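Local coordinates for alternansucrase (Leuconostoc mesenteroides, PDB 6HVG), which belongs to glycoside hydrolase family 70, combining a TIM-barrel-type core with choline-binding-type, putatively cell-wall-binding repeats, at residues 398-403 with 1272-1276; 409-413 with 1259-1263; 1170-1174 with 1187-1192. All coordinates share one frame; numbering follows the deposited sequence.

Contact 1: 398-403 with 1272-1276; sequences YDKSSF and NIAKT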
# COMPACT_ATOMS: atom_id res chain seq x y z
N TYR A 398 37.56 21.05 16.53
CA TYR A 398 37.09 19.69 16.24
C TYR A 398 35.99 19.26 17.23
O TYR A 398 36.18 18.35 18.03
CB TYR A 398 38.25 18.69 16.27
CG TYR A 398 39.52 19.19 15.59
CD1 TYR A 398 39.46 19.91 14.40
CD2 TYR A 398 40.77 18.90 16.11
CE1 TYR A 398 40.62 20.35 13.77
CE2 TYR A 398 41.94 19.33 15.48
CZ TYR A 398 41.85 20.07 14.31
OH TYR A 398 42.98 20.53 13.67
N ASP A 399 34.84 19.92 17.15
CA ASP A 399 33.75 19.70 18.10
C ASP A 399 32.43 20.32 17.61
O ASP A 399 32.38 20.89 16.53
CB ASP A 399 34.12 20.25 19.50
CG ASP A 399 34.54 21.72 19.47
OD1 ASP A 399 34.11 22.45 18.55
OD2 ASP A 399 35.32 22.12 20.36
N LYS A 400 31.38 20.20 18.42
CA LYS A 400 30.05 20.64 18.02
C LYS A 400 29.94 22.15 17.76
O LYS A 400 29.03 22.57 17.06
CB LYS A 400 29.02 20.21 19.07
CG LYS A 400 28.90 18.70 19.20
CD LYS A 400 27.72 18.24 20.05
CE LYS A 400 27.67 16.72 20.10
NZ LYS A 400 26.38 16.15 20.57
N SER A 401 30.87 22.94 18.30
CA SER A 401 30.89 24.39 18.02
C SER A 401 31.07 24.68 16.55
O SER A 401 30.29 25.41 15.95
CB SER A 401 32.02 25.09 18.77
OG SER A 401 31.77 25.09 20.16
N SER A 402 32.11 24.08 15.97
CA SER A 402 32.53 24.37 14.60
C SER A 402 31.92 23.47 13.53
O SER A 402 32.19 23.67 12.35
CB SER A 402 34.06 24.30 14.51
OG SER A 402 34.63 25.36 15.23
N PHE A 403 31.10 22.49 13.93
CA PHE A 403 30.48 21.54 12.99
C PHE A 403 28.99 21.36 13.24
O PHE A 403 28.61 20.97 14.33
CB PHE A 403 31.13 20.17 13.13
CG PHE A 403 32.43 20.01 12.39
CD1 PHE A 403 32.44 19.87 11.03
CD2 PHE A 403 33.64 19.95 13.09
CE1 PHE A 403 33.63 19.71 10.36
CE2 PHE A 403 34.83 19.78 12.43
CZ PHE A 403 34.82 19.65 11.06
N ASN A 1272 33.17 11.62 13.37
CA ASN A 1272 32.53 12.04 14.61
C ASN A 1272 33.34 13.09 15.37
O ASN A 1272 34.57 13.08 15.33
CB ASN A 1272 32.26 10.83 15.51
CG ASN A 1272 31.13 11.08 16.51
OD1 ASN A 1272 31.35 11.61 17.58
ND2 ASN A 1272 29.91 10.72 16.13
N ILE A 1273 32.63 13.97 16.09
CA ILE A 1273 33.26 15.08 16.82
C ILE A 1273 32.69 15.31 18.24
O ILE A 1273 32.90 16.36 18.83
CB ILE A 1273 33.08 16.39 16.05
CG1 ILE A 1273 31.63 16.52 15.59
CG2 ILE A 1273 34.04 16.45 14.86
CD1 ILE A 1273 31.12 17.93 15.58
N ALA A 1274 31.98 14.33 18.79
CA ALA A 1274 31.22 14.52 20.03
C ALA A 1274 32.13 14.65 21.24
O ALA A 1274 31.97 15.56 22.06
CB ALA A 1274 30.22 13.40 20.23
N LYS A 1275 33.09 13.73 21.35
CA LYS A 1275 34.04 13.73 22.45
C LYS A 1275 35.45 13.89 21.90
O LYS A 1275 35.87 13.14 21.01
CB LYS A 1275 33.92 12.43 23.24
CG LYS A 1275 32.57 12.23 23.90
CD LYS A 1275 32.54 10.93 24.69
CE LYS A 1275 31.13 10.41 24.85
NZ LYS A 1275 31.11 8.96 25.20
N THR A 1276 36.18 14.86 22.46
CA THR A 1276 37.54 15.21 22.02
C THR A 1276 38.56 14.04 22.01
O THR A 1276 39.55 14.10 21.28
CB THR A 1276 38.13 16.42 22.82
OG1 THR A 1276 37.78 16.32 24.21
CG2 THR A 1276 37.59 17.75 22.28

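Contact 2: 409-413 with 1259-1263; sequences YLTAD and YYVLK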
# COMPACT_ATOMS: atom_id res chain seq x y z
N TYR A 409 27.77 12.97 14.56
CA TYR A 409 28.08 12.59 13.19
C TYR A 409 27.84 13.76 12.25
O TYR A 409 27.15 14.71 12.61
CB TYR A 409 27.21 11.43 12.79
CG TYR A 409 27.54 10.18 13.54
CD1 TYR A 409 28.52 9.32 13.10
CD2 TYR A 409 26.88 9.88 14.70
CE1 TYR A 409 28.83 8.18 13.80
CE2 TYR A 409 27.18 8.72 15.41
CZ TYR A 409 28.16 7.88 14.94
OH TYR A 409 28.46 6.73 15.63
N LEU A 410 28.44 13.68 11.06
CA LEU A 410 28.31 14.72 10.05
C LEU A 410 27.40 14.25 8.94
O LEU A 410 27.25 13.07 8.72
CB LEU A 410 29.67 15.07 9.45
CG LEU A 410 30.83 15.36 10.40
CD1 LEU A 410 32.03 15.76 9.58
CD2 LEU A 410 30.49 16.45 11.39
N THR A 411 26.81 15.20 8.21
CA THR A 411 25.92 14.90 7.11
C THR A 411 26.37 15.60 5.84
O THR A 411 27.17 16.50 5.89
CB THR A 411 24.43 15.28 7.46
OG1 THR A 411 24.30 16.68 7.71
CG2 THR A 411 23.95 14.54 8.70
N ALA A 412 25.84 15.19 4.70
CA ALA A 412 26.21 15.78 3.42
C ALA A 412 26.00 17.32 3.38
O ALA A 412 26.79 18.05 2.77
CB ALA A 412 25.43 15.12 2.28
N ASP A 413 24.95 17.79 4.03
CA ASP A 413 24.58 19.21 4.04
C ASP A 413 25.10 19.94 5.28
O ASP A 413 24.68 21.06 5.59
CB ASP A 413 23.06 19.36 3.94
CG ASP A 413 22.32 18.64 5.07
OD1 ASP A 413 22.97 18.00 5.92
OD2 ASP A 413 21.10 18.72 5.10
N TYR A 1259 24.05 6.83 2.65
CA TYR A 1259 25.29 7.43 3.21
C TYR A 1259 25.20 8.94 3.31
O TYR A 1259 26.13 9.65 2.96
CB TYR A 1259 26.50 6.99 2.38
CG TYR A 1259 26.68 5.49 2.38
CD1 TYR A 1259 27.13 4.84 3.52
CD2 TYR A 1259 26.37 4.72 1.25
CE1 TYR A 1259 27.27 3.47 3.54
CE2 TYR A 1259 26.51 3.34 1.26
CZ TYR A 1259 26.97 2.72 2.41
OH TYR A 1259 27.11 1.34 2.45
N TYR A 1260 24.07 9.43 3.80
CA TYR A 1260 23.89 10.84 4.17
C TYR A 1260 24.70 11.13 5.43
O TYR A 1260 25.13 12.26 5.63
CB TYR A 1260 22.40 11.11 4.39
CG TYR A 1260 22.02 12.52 4.77
CD1 TYR A 1260 22.15 13.55 3.87
CD2 TYR A 1260 21.48 12.80 6.02
CE1 TYR A 1260 21.78 14.82 4.20
CE2 TYR A 1260 21.11 14.08 6.37
CZ TYR A 1260 21.27 15.09 5.46
OH TYR A 1260 20.91 16.37 5.81
N VAL A 1261 24.88 10.12 6.28
CA VAL A 1261 25.80 10.18 7.40
C VAL A 1261 27.19 9.86 6.86
O VAL A 1261 27.40 8.77 6.33
CB VAL A 1261 25.45 9.17 8.51
CG1 VAL A 1261 26.44 9.29 9.67
CG2 VAL A 1261 24.03 9.37 9.01
N LEU A 1262 28.12 10.80 6.99
CA LEU A 1262 29.38 10.75 6.24
C LEU A 1262 30.41 9.79 6.80
O LEU A 1262 30.57 9.65 8.01
CB LEU A 1262 29.98 12.14 6.15
CG LEU A 1262 29.11 13.13 5.39
CD1 LEU A 1262 29.64 14.55 5.50
CD2 LEU A 1262 29.00 12.71 3.95
N LYS A 1263 31.11 9.16 5.87
CA LYS A 1263 31.92 7.98 6.12
C LYS A 1263 33.16 8.02 5.24
O LYS A 1263 33.13 8.60 4.16
CB LYS A 1263 31.05 6.78 5.78
CG LYS A 1263 31.57 5.38 6.05
CD LYS A 1263 30.94 4.41 5.06
CE LYS A 1263 31.03 2.94 5.41
NZ LYS A 1263 30.60 2.13 4.24
O HOH W 1 29.90 11.09 10.13

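Contact 3: 1170-1174 with 1187-1192; sequences VTATR and FVNLLY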
# COMPACT_ATOMS: atom_id res chain seq x y z
N VAL A 1170 20.39 6.83 13.95
CA VAL A 1170 20.06 5.43 14.25
C VAL A 1170 20.91 4.51 13.37
O VAL A 1170 21.47 4.97 12.37
CB VAL A 1170 18.55 5.11 13.98
CG1 VAL A 1170 17.64 6.07 14.74
CG2 VAL A 1170 18.24 5.14 12.48
N THR A 1171 20.98 3.24 13.75
CA THR A 1171 21.54 2.19 12.90
C THR A 1171 20.36 1.43 12.27
O THR A 1171 19.56 0.83 12.98
CB THR A 1171 22.41 1.21 13.70
OG1 THR A 1171 23.59 1.88 14.13
CG2 THR A 1171 22.85 0.05 12.84
N ALA A 1172 20.28 1.44 10.95
CA ALA A 1172 19.08 1.02 10.26
C ALA A 1172 19.32 -0.02 9.19
O ALA A 1172 20.32 0.04 8.47
CB ALA A 1172 18.38 2.23 9.66
N THR A 1173 18.38 -0.94 9.06
CA THR A 1173 18.36 -1.93 8.00
C THR A 1173 17.06 -1.81 7.23
O THR A 1173 16.01 -1.61 7.82
CB THR A 1173 18.45 -3.34 8.60
OG1 THR A 1173 19.64 -3.46 9.38
CG2 THR A 1173 18.45 -4.41 7.52
N ARG A 1174 17.13 -1.93 5.90
CA ARG A 1174 15.94 -1.87 5.03
C ARG A 1174 15.16 -3.15 5.12
O ARG A 1174 15.69 -4.23 4.89
CB ARG A 1174 16.35 -1.61 3.60
CG ARG A 1174 15.22 -1.53 2.60
CD ARG A 1174 14.51 -0.18 2.67
NE ARG A 1174 13.56 -0.05 1.59
CZ ARG A 1174 12.41 -0.71 1.53
NH1 ARG A 1174 12.03 -1.53 2.53
NH2 ARG A 1174 11.61 -0.54 0.49
N PHE A 1187 21.51 -1.92 2.03
CA PHE A 1187 21.16 -1.13 3.20
C PHE A 1187 21.01 -2.04 4.42
O PHE A 1187 19.91 -2.44 4.77
CB PHE A 1187 19.89 -0.34 2.93
CG PHE A 1187 19.74 0.89 3.79
CD1 PHE A 1187 19.75 0.81 5.18
CD2 PHE A 1187 19.54 2.13 3.20
CE1 PHE A 1187 19.56 1.94 5.95
CE2 PHE A 1187 19.34 3.25 3.97
CZ PHE A 1187 19.36 3.15 5.35
N VAL A 1188 22.14 -2.36 5.05
CA VAL A 1188 22.17 -3.18 6.24
C VAL A 1188 23.07 -2.53 7.28
O VAL A 1188 24.20 -2.15 6.98
CB VAL A 1188 22.66 -4.59 5.89
CG1 VAL A 1188 22.66 -5.49 7.12
CG2 VAL A 1188 21.78 -5.19 4.82
N ASN A 1189 22.55 -2.41 8.51
CA ASN A 1189 23.27 -1.81 9.62
C ASN A 1189 24.00 -0.51 9.29
O ASN A 1189 25.11 -0.31 9.74
CB ASN A 1189 24.24 -2.82 10.22
CG ASN A 1189 23.53 -4.04 10.78
OD1 ASN A 1189 22.65 -3.94 11.61
ND2 ASN A 1189 23.94 -5.20 10.35
N LEU A 1190 23.35 0.37 8.51
CA LEU A 1190 23.92 1.68 8.15
C LEU A 1190 23.43 2.80 9.06
O LEU A 1190 22.32 2.74 9.59
CB LEU A 1190 23.57 2.08 6.71
CG LEU A 1190 23.92 1.08 5.61
CD1 LEU A 1190 23.59 1.68 4.26
CD2 LEU A 1190 25.37 0.67 5.67
N LEU A 1191 24.25 3.82 9.23
CA LEU A 1191 23.87 4.96 10.05
C LEU A 1191 22.97 5.86 9.22
O LEU A 1191 23.21 6.10 8.03
CB LEU A 1191 25.08 5.72 10.62
CG LEU A 1191 26.06 4.97 11.54
CD1 LEU A 1191 26.81 5.95 12.44
CD2 LEU A 1191 25.40 3.91 12.39
N TYR A 1192 21.93 6.36 9.88
CA TYR A 1192 20.85 7.08 9.21
C TYR A 1192 20.36 8.15 10.15
O TYR A 1192 20.35 7.94 11.36
CB TYR A 1192 19.71 6.11 8.91
CG TYR A 1192 18.72 6.58 7.89
CD1 TYR A 1192 18.97 6.43 6.55
CD2 TYR A 1192 17.51 7.12 8.27
CE1 TYR A 1192 18.05 6.84 5.60
CE2 TYR A 1192 16.59 7.53 7.34
CZ TYR A 1192 16.86 7.39 6.01
OH TYR A 1192 15.93 7.82 5.07
O HOH W 2 20.23 -5.58 10.68

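Contact 1: 398-403 with 1272-1276
Ile1273 presses its branched side chain against the turn formed by Asp399, Lys400 and Phe403, and it provides most of the apolar contact. With chi1 at 47° and chi2 at 146°, CD1 is turned into the bend of 399-403: it lies 3.3 Å from Phe403 CB and 3.4 Å from Asp399 O. The other branch, CG2, approaches the Phe403 ring obliquely, 3.9 Å from CD2. The exposed Lys400 runs extended beyond CG, and its CE passes 4.2 Å from Ala1274 CB.

Polar contact between the segments is limited to a CA-H...O approach, Asp399 CA to Ile1273 O at 3.5 Å, nearly straight at 167°. Each loop is braced internally. Asn1272 OD1 accepts from Ala1274 N at 3.0 Å in an Asx turn, with the donor lying above the carbonyl plane. The carboxylate of Asp399 has its main partner in Ser397, through OD2, while OD1 receives a weak bond from Ser401 N.

Leu1281 packs on Phe403 and Gln1286 on Tyr398. In the fold, two loops meet here, one lying between helix 390-393 and strand 415-416, the other between strands 1248-1252 and 1291-1292.

Contact 2: 409-413 with 1259-1263
Leu410 O takes one hydrogen bond and one CA-H...O contact from the facing segment. Leu1262 N bonds to it at 3.0 Å with an N-H...O angle of 168°, coming from above the carbonyl plane, while Val1261 CA makes the softer contact at 3.5 Å. In return, Tyr1260 O accepts a weak bond from Ala412 N, 3.2 Å away. A water extends the polar seam, accepting from Leu410 N and donating to Leu1262 O.

The Tyr1260 side chain leaves its own backbone with CG trans to N (chi1 -180°) and lies beneath the 411-412 backbone. Thr411 CB stands over one face of the ring, 3.9 Å from its centroid and 22° off the normal, a CH-pi contact; Ala412 CB reaches CD1. The Thr411 hydroxyl is directed at Asp413 OD1, at 2.6 Å, almost in line with the C-O bond, which would limit rotation of the carboxylate. The link from the Tyr1260 phenol to Asp413 is modelled too tightly to be relied on. Leu1262 CD1 packs on Leu410 CB at 4.0 Å and lies beside the Thr411 carbonyl. Elsewhere, Tyr409 CB meets Val1261 CG1 at 3.9 Å, and the Tyr409 hydroxyl bonds to Arg543 O.

One sound and one weak backbone bond flank Thr411 and Val1261, a single isolated beta bridge. Joining segments far apart in sequence, it is consistent with the U-shaped chain course of family 70 enzymes, in which most domains are assembled from two pieces distant in sequence.

Contact 3: 1170-1174 with 1187-1192
Thr1173 reaches over the turning chain of 1187-1189. CB lies 4.2 Å from Phe1187 O, and from it the side chain divides: CG2, trans to the backbone N, passes 3.7 Å from Phe1187 O and also nears Val1188 CA, whereas OG1, turned beside the N, accepts from Asn1189 N at 3.2 Å. That N-H...O angle is 170°, so the hydroxyl oxygen meets the amide almost head-on. A water also hydrogen-bonds to OG1 and donates to Asn1189 OD1, closing a small polar loop between two side chains that lie side by side.

Phe1187 lies on the other flank. Its ring edge meets Ala1172 O, with CE1 3.9 Å from Ala1172 CB, and Leu1190 CD1 lies over one face towards the rim. Phe1187 O is taken by Arg1174 N at 3.0 Å and 175°; the guanidinium leads away to the backbone oxygens of Glu520 (from NE) and Asp521 (from NH2) and to Gln528 OE1 (from NH1).

Further along, the strands pair antiparallel but strongly twisted or bent, their short axes 117° apart. Val1170 and Tyr1192 form a hydrogen-bonded pair, Val1170 N to Tyr1192 O being 2.8 Å, and Ala1172 and Leu1190 form another, with Ala1172 N 2.8 Å from Leu1190 O. Between them Thr1171 and Leu1191 are a non-hydrogen-bonded pair; the Thr1171 hydroxyl bonds to Asp540.

Asn1189 and Leu1190 both face Ala1172, and Asn1189 has positive phi, which makes this a G1 beta bulge. It lies where strand 1190-1197 begins, at the edge of a six-stranded antiparallel sheet, consistent with domain B of family 70 enzymes.

How the contacts relate
From the N terminus, the chain first supplies 398-403 and 409-413, both in the loop before strand 415-416. Their partners come some 850 residues later, in reverse order, so contact 2 is nested inside the long loop closed by contact 1. Contact 3 closes a short local loop, nested within both. Spatially they form a series: the centres of contacts 1 and 2 are about 14 Å apart, and those of contacts 2 and 3 about 13 Å. Neighbours touch, through Phe403 with Leu410 and through Tyr409 with Leu1191, whereas contacts 1 and 3 do not. The loop between helix 390-393 and strand 415-416 is thereby joined to the loop after strand 1248-1252, and both adjoin the edge strand 1190-1197.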